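PmbA-related protein (Thermotoga maritima, PDB 1VL4) is of uncertain function but is probably a metallopeptidase of the PmbA/TldD (U62) family. Local coordinates at residues 246-254 against 410-418. Numbering follows the deposited sequence.
Sequences DLMEMFIPM and GNFLDLLRK
Phe412, in the first turn of helix 412-417, pushes its ring against 246-254 and supplies the largest buried surface of the contact. With CG anti to the backbone N (chi1 -169°), the ring reaches across to lie among Leu247, Met250 and Phe251. Phe251 CD1 comes to the edge of that ring, 3.6 Å from Phe412 CE2, and Phe251 CB is equally near the same atom, but the two rings are oblique, at 43°, neither stacked nor T-shaped. Crossing Leu416 at about a right angle, Phe251 also sets CE1 3.9 Å from Leu416 CD1. Leu247 CG packs 3.8 Å from Phe412 CE1, and its CD2 meets Leu415 CD1 tip to tip at 3.7 Å. Met250 CG lies over one face of the Phe412 ring, a CH-pi contact, while Met250 SD makes an oblique Met-aromatic contact, 4.8 Å from the ring centroid. With the ring of Phe412 cut back to an alanine, Met250, Phe251 and Leu247 would probably lose their common partner and be left around a gap. Asn411 caps the helix, its OD1 accepting from Leu413 N at 2.9 Å. Within the C-terminal region, the contact joins helix 412-417, which directly follows strand 406-411, to the end of helix 241-247 and the 3-10 turn leading on to helix 252-255; Phe385 of strand 384-395 touches both Met250 and Leu415.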
ATOM      1  N   ASP A 246      -7.264   0.983  17.708  1.00 17.74           N
ATOM      2  CA  ASP A 246      -7.429   1.313  16.262  1.00 18.66           C
ATOM      3  C   ASP A 246      -8.128   2.656  16.012  1.00 17.92           C
ATOM      4  O   ASP A 246      -7.697   3.469  15.167  1.00 17.12           O
ATOM      5  CB  ASP A 246      -8.200   0.235  15.519  1.00 17.07           C
ATOM      6  CG  ASP A 246      -7.499  -1.106  15.515  1.00 26.94           C
ATOM      7  OD1 ASP A 246      -6.256  -1.169  15.707  1.00 30.99           O
ATOM      8  OD2 ASP A 246      -8.227  -2.117  15.348  1.00 30.22           O
ATOM      9  N   LEU A 247      -9.198   2.892  16.763  1.00 17.24           N
ATOM     10  CA  LEU A 247      -9.998   4.067  16.555  1.00 13.34           C
ATOM     11  C   LEU A 247      -9.204   5.329  16.802  1.00 13.47           C
ATOM     12  O   LEU A 247      -9.321   6.291  16.022  1.00 14.33           O
ATOM     13  CB  LEU A 247     -11.265   4.020  17.440  1.00 16.34           C
ATOM     14  CG  LEU A 247     -12.286   5.131  17.123  1.00 16.47           C
ATOM     15  CD1 LEU A 247     -12.804   5.024  15.696  1.00 18.73           C
ATOM     16  CD2 LEU A 247     -13.434   5.052  18.065  1.00 21.46           C
ATOM     17  N   MET A 248      -8.351   5.304  17.840  1.00 14.33           N
ATOM     18  CA  MET A 248      -7.514   6.438  18.226  1.00 16.33           C
ATOM     19  C   MET A 248      -6.601   6.908  17.098  1.00 14.38           C
ATOM     20  O   MET A 248      -6.083   8.016  17.141  1.00 16.63           O
ATOM     21  CB  MET A 248      -6.551   6.054  19.370  1.00 13.27           C
ATOM     22  CG  MET A 248      -7.119   6.073  20.720  1.00 29.41           C
ATOM     23  SD  MET A 248      -5.883   5.315  21.810  1.00 25.94           S
ATOM     24  CE  MET A 248      -4.582   6.511  21.966  1.00 14.47           C
ATOM     25  N   GLU A 249      -6.257   6.016  16.185  1.00 15.56           N
ATOM     26  CA  GLU A 249      -5.415   6.401  15.071  1.00 17.86           C
ATOM     27  C   GLU A 249      -5.982   7.550  14.277  1.00 18.16           C
ATOM     28  O   GLU A 249      -5.213   8.325  13.686  1.00 18.27           O
ATOM     29  CB  GLU A 249      -5.173   5.207  14.146  1.00 19.08           C
ATOM     30  CG  GLU A 249      -4.438   4.130  14.945  1.00 27.40           C
ATOM     31  CD  GLU A 249      -3.383   3.495  14.151  1.00 39.87           C
ATOM     32  OE1 GLU A 249      -3.761   2.627  13.336  1.00 46.41           O
ATOM     33  OE2 GLU A 249      -2.200   3.900  14.324  1.00 49.00           O
ATOM     34  N   MET A 250      -7.309   7.690  14.266  1.00 17.16           N
ATOM     35  CA  MET A 250      -7.912   8.808  13.521  1.00 17.28           C
ATOM     36  C   MET A 250      -7.684  10.176  14.199  1.00 17.73           C
ATOM     37  O   MET A 250      -7.936  11.232  13.619  1.00 21.28           O
ATOM     38  CB  MET A 250      -9.373   8.514  13.244  1.00 18.18           C
ATOM     39  CG  MET A 250     -10.365   8.907  14.347  1.00 15.97           C
ATOM     40  SD  MET A 250     -12.058   8.544  13.787  1.00 16.83           S
ATOM     41  CE  MET A 250     -12.377   9.849  12.589  1.00  9.84           C
ATOM     42  N   PHE A 251      -7.160  10.155  15.419  1.00 15.24           N
ATOM     43  CA  PHE A 251      -6.810  11.385  16.116  1.00 15.68           C
ATOM     44  C   PHE A 251      -5.469  11.943  15.618  1.00 12.90           C
ATOM     45  O   PHE A 251      -5.178  13.121  15.749  1.00 13.83           O
ATOM     46  CB  PHE A 251      -6.728  11.076  17.605  1.00 14.31           C
ATOM     47  CG  PHE A 251      -6.725  12.290  18.494  1.00 18.15           C
ATOM     48  CD1 PHE A 251      -7.712  13.248  18.394  1.00 15.34           C
ATOM     49  CD2 PHE A 251      -5.734  12.458  19.437  1.00 14.98           C
ATOM     50  CE1 PHE A 251      -7.691  14.382  19.236  1.00 17.83           C
ATOM     51  CE2 PHE A 251      -5.717  13.549  20.281  1.00 19.72           C
ATOM     52  CZ  PHE A 251      -6.698  14.510  20.192  1.00 16.09           C
ATOM     53  N   ILE A 252      -4.658  11.087  15.036  1.00 12.66           N
ATOM     54  CA  ILE A 252      -3.265  11.449  14.739  1.00 14.71           C
ATOM     55  C   ILE A 252      -3.154  12.590  13.685  1.00 14.29           C
ATOM     56  O   ILE A 252      -2.502  13.602  13.959  1.00 17.87           O
ATOM     57  CB  ILE A 252      -2.438  10.198  14.403  1.00 14.12           C
ATOM     58  CG1 ILE A 252      -2.157   9.397  15.687  1.00 16.45           C
ATOM     59  CG2 ILE A 252      -1.141  10.595  13.661  1.00 20.57           C
ATOM     60  CD1 ILE A 252      -1.466   8.004  15.450  1.00 19.02           C
ATOM     61  N   PRO A 253      -3.844  12.472  12.528  1.00 17.77           N
ATOM     62  CA  PRO A 253      -3.848  13.627  11.604  1.00 16.04           C
ATOM     63  C   PRO A 253      -4.407  14.938  12.192  1.00 16.42           C
ATOM     64  O   PRO A 253      -3.949  16.028  11.833  1.00 13.25           O
ATOM     65  CB  PRO A 253      -4.697  13.137  10.420  1.00 18.31           C
ATOM     66  CG  PRO A 253      -4.761  11.635  10.529  1.00 18.75           C
ATOM     67  CD  PRO A 253      -4.601  11.323  11.990  1.00 13.89           C
ATOM     68  N   MET A 254      -5.361  14.847  13.129  1.00 15.88           N
ATOM     69  CA  MET A 254      -5.974  16.040  13.754  1.00 13.31           C
ATOM     70  C   MET A 254      -5.003  16.886  14.556  1.00 12.59           C
ATOM     71  O   MET A 254      -5.146  18.112  14.651  1.00 11.65           O
ATOM     72  CB  MET A 254      -7.113  15.637  14.707  1.00 13.94           C
ATOM     73  CG  MET A 254      -8.079  14.662  14.094  1.00 13.78           C
ATOM     74  SD  MET A 254      -9.478  14.392  15.167  1.00 18.93           S
ATOM     75  CE  MET A 254     -10.482  13.404  14.065  1.00 11.48           C
ATOM     76  N   GLY A 410     -20.288   7.974  14.639  1.00 16.80           N
ATOM     77  CA  GLY A 410     -20.284   9.173  15.420  1.00 14.67           C
ATOM     78  C   GLY A 410     -19.198  10.075  14.911  1.00 16.47           C
ATOM     79  O   GLY A 410     -18.733   9.929  13.768  1.00 15.97           O
ATOM     80  N   ASN A 411     -18.838  11.031  15.757  1.00 15.36           N
ATOM     81  CA  ASN A 411     -17.676  11.877  15.560  1.00 15.62           C
ATOM     82  C   ASN A 411     -16.707  11.574  16.684  1.00 14.72           C
ATOM     83  O   ASN A 411     -17.102  11.601  17.849  1.00 14.82           O
ATOM     84  CB  ASN A 411     -18.061  13.350  15.625  1.00 16.13           C
ATOM     85  CG  ASN A 411     -16.933  14.266  15.173  1.00 21.24           C
ATOM     86  OD1 ASN A 411     -15.935  14.482  15.890  1.00 20.23           O
ATOM     87  ND2 ASN A 411     -17.085  14.822  13.977  1.00 14.86           N
ATOM     88  N   PHE A 412     -15.454  11.312  16.327  1.00 12.82           N
ATOM     89  CA  PHE A 412     -14.400  11.011  17.274  1.00 13.13           C
ATOM     90  C   PHE A 412     -14.285  12.053  18.412  1.00 13.05           C
ATOM     91  O   PHE A 412     -14.057  11.675  19.559  1.00 11.78           O
ATOM     92  CB  PHE A 412     -13.045  10.833  16.551  1.00 14.91           C
ATOM     93  CG  PHE A 412     -11.974  10.261  17.441  1.00 12.52           C
ATOM     94  CD1 PHE A 412     -12.017   8.930  17.823  1.00 16.72           C
ATOM     95  CD2 PHE A 412     -10.985  11.079  17.985  1.00 14.16           C
ATOM     96  CE1 PHE A 412     -11.048   8.413  18.704  1.00 16.15           C
ATOM     97  CE2 PHE A 412     -10.041  10.582  18.850  1.00 15.49           C
ATOM     98  CZ  PHE A 412     -10.084   9.239  19.226  1.00 14.45           C
ATOM     99  N   LEU A 413     -14.476  13.340  18.105  1.00 10.98           N
ATOM    100  CA  LEU A 413     -14.350  14.378  19.124  1.00 14.39           C
ATOM    101  C   LEU A 413     -15.477  14.295  20.140  1.00 15.09           C
ATOM    102  O   LEU A 413     -15.225  14.429  21.328  1.00 19.66           O
ATOM    103  CB  LEU A 413     -14.260  15.782  18.526  1.00 14.92           C
ATOM    104  CG  LEU A 413     -13.023  16.019  17.625  1.00 15.58           C
ATOM    105  CD1 LEU A 413     -12.919  17.496  17.176  1.00 20.81           C
ATOM    106  CD2 LEU A 413     -11.745  15.543  18.298  1.00 25.35           C
ATOM    107  N   ASP A 414     -16.688  14.027  19.681  1.00 15.55           N
ATOM    108  CA  ASP A 414     -17.824  13.801  20.575  1.00 16.34           C
ATOM    109  C   ASP A 414     -17.617  12.553  21.423  1.00 13.53           C
ATOM    110  O   ASP A 414     -17.964  12.530  22.571  1.00 12.38           O
ATOM    111  CB  ASP A 414     -19.119  13.632  19.781  1.00 20.34           C
ATOM    112  CG  ASP A 414     -19.611  14.935  19.173  1.00 27.71           C
ATOM    113  OD1 ASP A 414     -19.545  15.984  19.863  1.00 41.02           O
ATOM    114  OD2 ASP A 414     -20.081  14.900  18.011  1.00 33.45           O
ATOM    115  N   LEU A 415     -17.083  11.504  20.832  1.00 12.77           N
ATOM    116  CA  LEU A 415     -16.663  10.328  21.588  1.00 12.84           C
ATOM    117  C   LEU A 415     -15.764  10.701  22.774  1.00 13.22           C
ATOM    118  O   LEU A 415     -16.022  10.267  23.902  1.00 12.53           O
ATOM    119  CB  LEU A 415     -15.916   9.359  20.672  1.00 13.00           C
ATOM    120  CG  LEU A 415     -15.679   7.968  21.262  1.00 18.40           C
ATOM    121  CD1 LEU A 415     -15.790   6.903  20.191  1.00 25.55           C
ATOM    122  CD2 LEU A 415     -14.337   7.888  21.979  1.00 23.53           C
ATOM    123  N   LEU A 416     -14.725  11.507  22.505  1.00  9.22           N
ATOM    124  CA  LEU A 416     -13.811  11.978  23.524  1.00 11.02           C
ATOM    125  C   LEU A 416     -14.553  12.717  24.607  1.00 11.35           C
ATOM    126  O   LEU A 416     -14.203  12.574  25.785  1.00  9.09           O
ATOM    127  CB  LEU A 416     -12.697  12.890  22.958  1.00 10.99           C
ATOM    128  CG  LEU A 416     -11.664  12.229  22.035  1.00 12.72           C
ATOM    129  CD1 LEU A 416     -10.677  13.254  21.431  1.00 19.87           C
ATOM    130  CD2 LEU A 416     -10.933  11.093  22.740  1.00 10.41           C
ATOM    131  N   ARG A 417     -15.568  13.508  24.209  1.00 13.76           N
ATOM    132  CA  ARG A 417     -16.390  14.238  25.179  1.00 13.70           C
ATOM    133  C   ARG A 417     -17.186  13.315  26.076  1.00 11.08           C
ATOM    134  O   ARG A 417     -17.432  13.650  27.218  1.00 10.95           O
ATOM    135  CB  ARG A 417     -17.407  15.195  24.512  1.00 17.08           C
ATOM    136  CG  ARG A 417     -16.830  16.395  23.796  1.00 22.02           C
ATOM    137  CD  ARG A 417     -16.322  17.432  24.767  1.00 32.96           C
ATOM    138  NE  ARG A 417     -17.415  18.181  25.387  1.00 38.94           N
ATOM    139  CZ  ARG A 417     -17.316  18.871  26.520  1.00 38.72           C
ATOM    140  NH1 ARG A 417     -18.375  19.520  26.971  1.00 42.95           N
ATOM    141  NH2 ARG A 417     -16.180  18.893  27.222  1.00 45.19           N
ATOM    142  N   LYS A 418     -17.621  12.181  25.539  1.00  9.43           N
ATOM    143  CA  LYS A 418     -18.500  11.244  26.235  1.00  8.50           C
ATOM    144  C   LYS A 418     -17.766  10.100  26.911  1.00  8.66           C
ATOM    145  O   LYS A 418     -18.381   9.191  27.437  1.00  9.81           O
ATOM    146  CB  LYS A 418     -19.513  10.690  25.244  1.00  9.72           C
ATOM    147  CG  LYS A 418     -20.476  11.789  24.758  1.00 15.00           C
ATOM    148  CD  LYS A 418     -21.625  11.254  23.914  1.00 22.30           C
ATOM    149  CE  LYS A 418     -21.178  10.722  22.550  1.00 26.26           C
ATOM    150  NZ  LYS A 418     -22.395  10.318  21.750  1.00 29.74           N
TER